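Local coordinates for protein taurocyamine kinase (Schistosoma mansoni, PDB 4WOE) that reversibly transfers phosphate from ATP to taurocyamine, giving N-phosphotaurocyamine and ADP in a magnesium-dependent reaction, at residues Ser119-Leu124 with Arg226-Gln231. The protein carries 4 engineered substitutions. Sequence-based numbering, arbitrary orientation.
Sequences STRVRL and RVISMQ. With ADP (adenosine-5'-diphosphate), chain C.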
loop_
_atom_site.group_PDB
_atom_site.type_symbol
_atom_site.label_atom_id
_atom_site.label_comp_id
_atom_site.label_asym_id
_atom_site.label_seq_id
_atom_site.Cartn_x
_atom_site.Cartn_y
_atom_site.Cartn_z
ATOM N N SER A 119 20.182 10.623 12.929
ATOM C CA SER A 119 21.395 9.801 12.878
ATOM C C SER A 119 21.493 8.950 11.609
ATOM O O SER A 119 20.490 8.652 10.976
ATOM C CB SER A 119 21.466 8.902 14.113
ATOM O OG SER A 119 20.273 8.151 14.246
ATOM N N THR A 120 22.716 8.562 11.258
ATOM C CA THR A 120 22.985 7.805 10.042
ATOM C C THR A 120 23.811 6.561 10.361
ATOM O O THR A 120 24.750 6.607 11.141
ATOM C CB THR A 120 23.713 8.669 9.002
ATOM O OG1 THR A 120 22.940 9.848 8.762
ATOM C CG2 THR A 120 23.910 7.911 7.679
ATOM N N ARG A 121 23.439 5.440 9.766
ATOM C CA ARG A 121 24.003 4.155 10.134
ATOM C C ARG A 121 24.192 3.304 8.877
ATOM O O ARG A 121 23.318 3.283 8.010
ATOM C CB ARG A 121 23.071 3.465 11.133
ATOM C CG ARG A 121 23.500 2.095 11.678
ATOM C CD ARG A 121 22.448 1.647 12.689
ATOM N NE ARG A 121 22.645 0.315 13.262
ATOM C CZ ARG A 121 22.301 -0.829 12.667
ATOM N NH1 ARG A 121 21.768 -0.820 11.447
ATOM N NH2 ARG A 121 22.504 -1.992 13.296
ATOM N N VAL A 122 25.328 2.626 8.752
ATOM C CA VAL A 122 25.472 1.623 7.692
ATOM C C VAL A 122 25.963 0.315 8.311
ATOM O O VAL A 122 26.868 0.328 9.138
ATOM C CB VAL A 122 26.449 2.072 6.559
ATOM C CG1 VAL A 122 26.406 1.066 5.398
ATOM C CG2 VAL A 122 26.096 3.452 6.050
ATOM N N ARG A 123 25.361 -0.815 7.937
ATOM C CA ARG A 123 25.887 -2.089 8.434
ATOM C C ARG A 123 26.021 -3.161 7.378
ATOM O O ARG A 123 25.317 -3.165 6.375
ATOM C CB ARG A 123 25.028 -2.638 9.581
ATOM C CG ARG A 123 23.628 -3.054 9.191
ATOM C CD ARG A 123 23.448 -4.557 8.861
ATOM N NE ARG A 123 22.013 -4.837 8.841
ATOM C CZ ARG A 123 21.362 -5.513 7.898
ATOM N NH1 ARG A 123 22.018 -6.035 6.872
ATOM N NH2 ARG A 123 20.047 -5.679 7.999
ATOM N N LEU A 124 26.927 -4.084 7.665
ATOM C CA LEU A 124 27.211 -5.262 6.861
ATOM C C LEU A 124 27.061 -6.490 7.741
ATOM O O LEU A 124 27.106 -6.373 8.963
ATOM C CB LEU A 124 28.650 -5.235 6.322
ATOM C CG LEU A 124 29.098 -4.106 5.410
ATOM C CD1 LEU A 124 30.597 -4.206 5.124
ATOM C CD2 LEU A 124 28.273 -4.185 4.137
ATOM N N ARG A 226 28.095 -8.754 12.769
ATOM C CA ARG A 226 27.423 -7.603 12.192
ATOM C C ARG A 226 28.340 -6.409 12.436
ATOM O O ARG A 226 28.737 -6.127 13.573
ATOM C CB ARG A 226 26.035 -7.389 12.791
ATOM C CG ARG A 226 24.987 -8.391 12.312
ATOM C CD ARG A 226 24.677 -8.180 10.833
ATOM N NE ARG A 226 23.549 -8.992 10.381
ATOM C CZ ARG A 226 22.262 -8.650 10.492
ATOM N NH1 ARG A 226 21.326 -9.474 10.029
ATOM N NH2 ARG A 226 21.908 -7.491 11.053
ATOM N N VAL A 227 28.718 -5.745 11.353
ATOM C CA VAL A 227 29.654 -4.649 11.422
ATOM C C VAL A 227 28.858 -3.352 11.209
ATOM O O VAL A 227 28.171 -3.202 10.197
ATOM C CB VAL A 227 30.771 -4.828 10.379
ATOM C CG1 VAL A 227 31.853 -3.775 10.557
ATOM C CG2 VAL A 227 31.373 -6.227 10.505
ATOM N N ILE A 228 28.925 -2.441 12.178
ATOM C CA ILE A 228 28.090 -1.236 12.187
ATOM C C ILE A 228 28.882 0.076 12.308
ATOM O O ILE A 228 29.731 0.228 13.191
ATOM C CB ILE A 228 27.066 -1.307 13.341
ATOM C CG1 ILE A 228 26.168 -2.542 13.176
ATOM C CG2 ILE A 228 26.235 -0.027 13.418
ATOM C CD1 ILE A 228 25.713 -3.131 14.484
ATOM N N SER A 229 28.608 1.007 11.397
ATOM C CA SER A 229 29.144 2.371 11.459
ATOM C C SER A 229 27.994 3.349 11.667
ATOM O O SER A 229 27.024 3.301 10.912
ATOM C CB SER A 229 29.904 2.714 10.169
ATOM O OG SER A 229 30.519 3.989 10.233
ATOM N N MET A 230 28.080 4.225 12.671
ATOM C CA MET A 230 26.997 5.183 12.901
ATOM C C MET A 230 27.404 6.422 13.682
ATOM O O MET A 230 28.292 6.366 14.524
ATOM C CB MET A 230 25.824 4.515 13.628
ATOM C CG MET A 230 26.169 3.944 14.995
ATOM S SD MET A 230 24.824 2.947 15.702
ATOM C CE MET A 230 23.467 4.116 15.587
ATOM N N GLN A 231 26.727 7.537 13.392
ATOM C CA GLN A 231 26.921 8.785 14.123
ATOM C C GLN A 231 25.669 9.668 14.034
ATOM O O GLN A 231 24.773 9.426 13.221
ATOM C CB GLN A 231 28.153 9.549 13.597
ATOM C CG GLN A 231 28.062 9.979 12.121
ATOM C CD GLN A 231 29.420 10.280 11.500
ATOM O OE1 GLN A 231 30.364 9.515 11.667
ATOM N NE2 GLN A 231 29.520 11.392 10.771
HETATM P PB ADP C . 19.680 -3.918 11.397
HETATM O O1B ADP C . 18.783 -5.017 10.879
HETATM O O2B ADP C . 20.427 -4.276 12.676
HETATM O O3B ADP C . 20.524 -3.239 10.325
HETATM P PA ADP C . 17.433 -2.912 12.919
HETATM O O1A ADP C . 17.383 -4.318 13.457
HETATM O O2A ADP C . 16.221 -2.296 12.261
HETATM O O3A ADP C . 18.655 -2.749 11.869
HETATM O "O5'" ADP C . 17.921 -1.946 14.106
HETATM C "C5'" ADP C . 18.543 -2.418 15.303
HETATM C "C4'" ADP C . 19.072 -1.200 16.049
HETATM O "O4'" ADP C . 19.770 -0.325 15.142
HETATM C "C3'" ADP C . 17.939 -0.375 16.643
HETATM O "O3'" ADP C . 18.385 0.153 17.899
HETATM C "C2'" ADP C . 17.801 0.793 15.693
HETATM O "O2'" ADP C . 17.252 1.950 16.322
HETATM C "C1'" ADP C . 19.246 1.007 15.292
HETATM N N9 ADP C . 19.346 1.854 14.076
HETATM C C8 ADP C . 19.052 1.501 12.801
HETATM N N7 ADP C . 19.262 2.541 11.945
HETATM C C5 ADP C . 19.693 3.583 12.681
HETATM C C6 ADP C . 20.100 4.986 12.407
HETATM N N6 ADP C . 20.072 5.471 11.136
HETATM N N1 ADP C . 20.498 5.747 13.459
HETATM C C2 ADP C . 20.513 5.255 14.717
HETATM N N3 ADP C . 20.163 3.992 15.035
HETATM C C4 ADP C . 19.744 3.129 14.080
#
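NH2 of R226 lies over one face of the R123 guanidinium, 3.5 Å from R123 NE, the two planes 34° apart; the edge of R123 meets the beta-phosphate of ADP. ADP O2B lies in the plane of the R226 guanidinium, at its edge, 3.9 Å from R226 NH2. The R121 guanidinium carries ribose O4' on one face, phosphate O3B at its edge and I228 CD1 obliquely beside NH2. These arginines rise from neighbouring antiparallel strands in the central sheet of the phosphagen kinase catalytic domain, the floor of its nucleotide site. R121 CG stands opposite the backbone N (chi1 -179°) and the chain then runs straight to NE beneath the adenine, CD 3.4 Å from ADP C5. ADP O3B is gripped twice, by R121 NH1 at 2.9 Å and by R123 NE at 2.6 Å. R226 NE is salt-bridged to D223. Six backbone hydrogen bonds join the strands, pairing T120 with Q231, V122 with S229 and L124 with V227. On the face opposite the nucleotide, V122 and V227 pack against L243 of helix 236-250. At the adenine end, S119 O accepts a hydrogen bond from ADP N6, and M230 folds back at chi3 (-53°) to set CE 3.3 Å from ADP C2.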